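Side-chain contacts in putative hydrogenase expression/formation protein hupG (Rhodopseudomonas palustris, PDB 2QSI), which is of unknown function but, as a thioredoxin-like member of the HupG/HyaE family, probably takes part in hydrogenase expression or maturation: residues D26-H31 with R67-E72; A106-Q109 with S113-A116. One frame throughout, in Å; residues are numbered along the deposited sequence. Where two conformers were deposited one is given.

Contact 1. Residues D26-H31 with R67-E72; sequences DDFIAH and RLVAAE
Phe28 alone carries the helix side of this contact, laying the far end of its ring against Val69, Ala70 and Ala71. CE2 of Phe28 lies 3.6 Å from CB of Ala71, and CZ of Phe28 meets CG2 of Val69 at 3.9 Å, both apolar touches. Both partners meet the ring obliquely. With CG of Phe28 anti to the backbone N (chi1 -178°), the ring is carried away from the helix and down onto the strand, while Val69 rises from the opposite direction.

The one polar neighbour is a backbone atom: Ala70 O sits 3.7 Å from Phe28 CZ, again oblique to the ring. Strand alternation explains the choice of partners, because Val69 and Ala71 direct their CB atoms toward the helix whereas Ala70 turns its own away, onto Leu57 and Ile61 of helix 50-62.

The segment axes of helix 26-30 and strand 68-72 run nearly antiparallel, at 167°, and come within 10.5 Å, and the Phe28 side chain bridges much of that separation. Phe28 also touches Thr18 and Val20 of strand 18-20 and Val36 of strand 35-40, so it packs on three adjacent strands. Helix 25-30 on one sheet face, helix 50-62 on the other and the strand order 1-3-2-4 make this the layered alpha/beta core of a thioredoxin-like fold.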
loop_
_atom_site.group_PDB
_atom_site.type_symbol
_atom_site.label_atom_id
_atom_site.label_comp_id
_atom_site.label_asym_id
_atom_site.label_seq_id
_atom_site.Cartn_x
_atom_site.Cartn_y
_atom_site.Cartn_z
ATOM N N ASP A 26 -5.886 8.882 3.236
ATOM C CA ASP A 26 -5.654 7.448 3.557
ATOM C C ASP A 26 -6.774 6.579 3.038
ATOM O O ASP A 26 -6.531 5.601 2.314
ATOM C CB ASP A 26 -5.499 7.192 5.059
ATOM C CG ASP A 26 -4.225 7.767 5.621
ATOM O OD1 ASP A 26 -3.261 8.030 4.883
ATOM O OD2 ASP A 26 -4.187 7.999 6.815
ATOM N N ASP A 27 -8.003 6.912 3.423
ATOM C CA ASP A 27 -9.152 6.123 2.998
ATOM C C ASP A 27 -9.378 6.251 1.480
ATOM O O ASP A 27 -9.773 5.271 0.829
ATOM C CB ASP A 27 -10.435 6.485 3.782
ATOM C CG ASP A 27 -10.309 6.271 5.299
ATOM O OD1 ASP A 27 -9.505 5.442 5.784
ATOM O OD2 ASP A 27 -11.061 6.941 6.029
ATOM N N PHE A 28 -9.101 7.423 0.895
ATOM C CA PHE A 28 -9.239 7.572 -0.563
ATOM C C PHE A 28 -8.420 6.508 -1.300
ATOM O O PHE A 28 -8.903 5.850 -2.206
ATOM C CB PHE A 28 -8.804 8.975 -1.038
ATOM C CG PHE A 28 -8.986 9.168 -2.492
ATOM C CD1 PHE A 28 -10.247 9.347 -3.019
ATOM C CD2 PHE A 28 -7.905 9.107 -3.361
ATOM C CE1 PHE A 28 -10.433 9.476 -4.397
ATOM C CE2 PHE A 28 -8.097 9.224 -4.754
ATOM C CZ PHE A 28 -9.352 9.395 -5.253
ATOM N N ILE A 29 -7.170 6.361 -0.899
ATOM C CA ILE A 29 -6.254 5.472 -1.564
ATOM C C ILE A 29 -6.627 4.057 -1.272
ATOM O O ILE A 29 -6.748 3.234 -2.181
ATOM C CB ILE A 29 -4.788 5.697 -1.110
ATOM C CG1 ILE A 29 -4.350 7.087 -1.484
ATOM C CG2 ILE A 29 -3.854 4.660 -1.773
ATOM C CD1 ILE A 29 -2.919 7.422 -1.115
ATOM N N ALA A 30 -6.811 3.771 0.001
ATOM C CA ALA A 30 -6.883 2.377 0.426
ATOM C C ALA A 30 -8.091 1.676 -0.220
ATOM O O ALA A 30 -7.986 0.503 -0.629
ATOM C CB ALA A 30 -6.903 2.293 1.944
ATOM N N HIS A 31 -9.202 2.405 -0.390
ATOM C CA HIS A 31 -10.441 1.821 -0.972
ATOM C C HIS A 31 -10.834 2.250 -2.419
ATOM O O HIS A 31 -11.993 2.077 -2.849
ATOM C CB HIS A 31 -11.576 2.070 -0.005
ATOM C CG HIS A 31 -11.267 1.624 1.391
ATOM N ND1 HIS A 31 -11.148 0.297 1.740
ATOM C CD2 HIS A 31 -11.037 2.331 2.521
ATOM C CE1 HIS A 31 -10.870 0.206 3.029
ATOM N NE2 HIS A 31 -10.816 1.429 3.531
ATOM N N ARG A 67 -7.953 1.615 -14.744
ATOM C CA ARG A 67 -6.698 1.373 -14.007
ATOM C C ARG A 67 -6.372 2.443 -12.972
ATOM O O ARG A 67 -5.724 2.133 -11.986
ATOM C CB ARG A 67 -5.512 1.240 -14.965
ATOM C CG ARG A 67 -5.552 0.036 -15.934
ATOM C CD ARG A 67 -5.597 -1.326 -15.246
ATOM N NE ARG A 67 -4.446 -1.689 -14.377
ATOM C CZ ARG A 67 -3.269 -2.183 -14.802
ATOM N NH1 ARG A 67 -3.003 -2.360 -16.102
ATOM N NH2 ARG A 67 -2.344 -2.523 -13.909
ATOM N N LEU A 68 -6.883 3.653 -13.176
ATOM C CA LEU A 68 -6.416 4.836 -12.430
ATOM C C LEU A 68 -7.568 5.673 -11.903
ATOM O O LEU A 68 -8.679 5.682 -12.480
ATOM C CB LEU A 68 -5.586 5.724 -13.359
ATOM C CG LEU A 68 -4.392 5.084 -14.032
ATOM C CD1 LEU A 68 -3.782 6.074 -15.051
ATOM C CD2 LEU A 68 -3.390 4.601 -12.968
ATOM N N VAL A 69 -7.271 6.420 -10.846
ATOM C CA VAL A 69 -8.169 7.412 -10.297
ATOM C C VAL A 69 -7.316 8.554 -9.785
ATOM O O VAL A 69 -6.178 8.332 -9.357
ATOM C CB VAL A 69 -9.036 6.858 -9.181
ATOM C CG1 VAL A 69 -8.202 6.478 -7.997
ATOM C CG2 VAL A 69 -10.081 7.895 -8.772
ATOM N N ALA A 70 -7.815 9.780 -9.910
ATOM C CA ALA A 70 -7.003 10.950 -9.565
ATOM C C ALA A 70 -7.564 11.685 -8.368
ATOM O O ALA A 70 -8.773 11.689 -8.117
ATOM C CB ALA A 70 -6.885 11.928 -10.774
ATOM N N ALA A 71 -6.681 12.318 -7.637
ATOM C CA ALA A 71 -7.030 13.282 -6.610
ATOM C C ALA A 71 -5.952 14.363 -6.553
ATOM O O ALA A 71 -4.759 14.084 -6.669
ATOM C CB ALA A 71 -7.147 12.636 -5.239
ATOM N N GLU A 72 -6.401 15.591 -6.320
ATOM C CA GLU A 72 -5.519 16.739 -6.112
ATOM C C GLU A 72 -5.265 16.861 -4.620
ATOM O O GLU A 72 -6.176 16.667 -3.816
ATOM C CB GLU A 72 -6.151 18.024 -6.640
ATOM C CG GLU A 72 -5.262 19.243 -6.438
ATOM C CD GLU A 72 -5.726 20.479 -7.150
ATOM O OE1 GLU A 72 -6.413 20.372 -8.204
ATOM O OE2 GLU A 72 -5.359 21.581 -6.675
#

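Contact 2. Residues A106-Q109 with S113-A116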
loop_
_atom_site.group_PDB
_atom_site.type_symbol
_atom_site.label_atom_id
_atom_site.label_comp_id
_atom_site.label_asym_id
_atom_site.label_seq_id
_atom_site.Cartn_x
_atom_site.Cartn_y
_atom_site.Cartn_z
ATOM N N ALA A 106 -6.005 -18.438 8.306
ATOM C CA ALA A 106 -6.703 -18.364 9.585
ATOM C C ALA A 106 -6.675 -19.707 10.306
ATOM O O ALA A 106 -6.660 -20.763 9.673
ATOM C CB ALA A 106 -8.137 -17.899 9.380
ATOM N N LYS A 107 -6.669 -19.659 11.634
ATOM C CA LYS A 107 -6.573 -20.868 12.444
ATOM C C LYS A 107 -5.208 -21.531 12.285
ATOM O O LYS A 107 -4.414 -21.140 11.429
ATOM C CB LYS A 107 -7.683 -21.854 12.071
ATOM C CG LYS A 107 -9.086 -21.288 12.208
ATOM C CD LYS A 107 -10.109 -22.393 12.415
ATOM C CE LYS A 107 -10.649 -22.900 11.088
ATOM N NZ LYS A 107 -11.806 -23.821 11.275
ATOM N N ILE A 108 -4.942 -22.534 13.115
ATOM C CA ILE A 108 -3.612 -23.123 13.202
ATOM C C ILE A 108 -3.424 -24.219 12.159
ATOM O O ILE A 108 -4.182 -25.189 12.121
ATOM C CB ILE A 108 -3.345 -23.708 14.602
ATOM C CG1 ILE A 108 -1.889 -24.160 14.722
ATOM C CG2 ILE A 108 -4.292 -24.865 14.885
ATOM C CD1 ILE A 108 -0.884 -23.086 14.365
ATOM N N GLN A 109 -2.410 -24.059 11.315
ATOM C CA GLN A 109 -2.188 -24.975 10.201
ATOM C C GLN A 109 -0.810 -25.650 10.315
ATOM O O GLN A 109 -0.025 -25.286 11.174
ATOM C CB GLN A 109 -2.337 -24.181 8.902
ATOM C CG GLN A 109 -3.793 -23.596 8.808
ATOM C CD GLN A 109 -4.119 -22.973 7.479
ATOM O OE1 GLN A 109 -3.542 -23.339 6.441
ATOM N NE2 GLN A 109 -5.101 -22.047 7.481
ATOM N N SER A 113 1.593 -26.383 4.861
ATOM C CA SER A 113 0.480 -25.550 4.425
ATOM C C SER A 113 0.839 -24.053 4.476
ATOM O O SER A 113 0.523 -23.293 3.539
ATOM C CB SER A 113 -0.762 -25.847 5.287
ATOM O OG SER A 113 -1.857 -25.034 4.909
ATOM N N TYR A 114 1.503 -23.623 5.561
ATOM C CA TYR A 114 1.947 -22.207 5.618
ATOM C C TYR A 114 2.864 -21.892 4.447
ATOM O O TYR A 114 2.685 -20.895 3.743
ATOM C CB TYR A 114 2.652 -21.874 6.933
ATOM C CG TYR A 114 1.693 -21.683 8.078
ATOM C CD1 TYR A 114 0.771 -20.615 8.072
ATOM C CD2 TYR A 114 1.659 -22.572 9.133
ATOM C CE1 TYR A 114 -0.139 -20.447 9.113
ATOM C CE2 TYR A 114 0.744 -22.429 10.159
ATOM C CZ TYR A 114 -0.160 -21.367 10.150
ATOM O OH TYR A 114 -1.053 -21.216 11.182
ATOM N N LEU A 115 3.842 -22.755 4.226
ATOM C CA LEU A 115 4.825 -22.527 3.143
ATOM C C LEU A 115 4.159 -22.525 1.769
ATOM O O LEU A 115 4.463 -21.662 0.938
ATOM C CB LEU A 115 5.936 -23.573 3.176
ATOM C CG LEU A 115 6.856 -23.590 4.408
ATOM C CD1 LEU A 115 7.794 -24.771 4.298
ATOM C CD2 LEU A 115 7.631 -22.265 4.646
ATOM N N ALA A 116 3.230 -23.460 1.539
ATOM C CA ALA A 116 2.514 -23.518 0.250
ATOM C C ALA A 116 1.673 -22.247 0.011
ATOM O O ALA A 116 1.686 -21.680 -1.093
ATOM C CB ALA A 116 1.629 -24.781 0.154
HETATM O O HOH W 1 -2.906 -19.254 10.872
#
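Gln109 and Ser113 meet through their side chains: Ser113 OG donates to Gln109 OE1 over 2.8 Å, in the carbonyl plane and with a C=O...donor angle of 154°. In one of the two modelled conformers of Ser113, OG stands anti to the backbone N (chi1 179°), which directs it at this oxygen. The same OE1 receives a second, weak bond from Gln117 NE2, which also bonds Ser113 OG. At the other end of the amide, Gln109 NE2 donates to Ala106 O at 3.0 Å, with an N-H...acceptor angle of 161°. Held at both its oxygen and its nitrogen, the amide has its rotation fixed.

These bonds tie the loop after strand 92-106 to the first turns of helix 111-126, where Asp110 OD1 accepts from Ser113 N. Ala106 meanwhile pairs antiparallel with a strand of the second subunit, carrying the sheet across the dimer interface.

The backbone of the loop is served by Tyr114. Tyr114 OH accepts from Gln109 N at 3.2 Å and donates to a water in the ring plane, 2.7 Å from Tyr114 OH. That water lies 2.5 Å from Lys107 O, so short that this second bond is doubtful in detail. Gln109 CB covers one face of the Tyr114 ring in a CH-pi contact, 4.1 Å from the centroid.

Contact 1 closes before contact 2 opens along the chain, and the two do not touch: their centres are 33 Å apart and their nearest atoms about 19 Å. Contact 1 lies about 6 Å from the chain centre, whereas contact 2 lies about 31 Å from it, on an arm formed by the end of strand 92-106 and helix 111-126. The dimer joins them: helix 111-126 of the second subunit brings its Ile118 onto Leu68 and its Leu122 and Asp126 to Arg67, the latter by a salt bridge, although neither Leu68 nor Arg67 shares in contact 1's packing. Ala106 and Lys107 of contact 2 pack on Val89 of the second subunit, a residue of the dithiothreitol pocket.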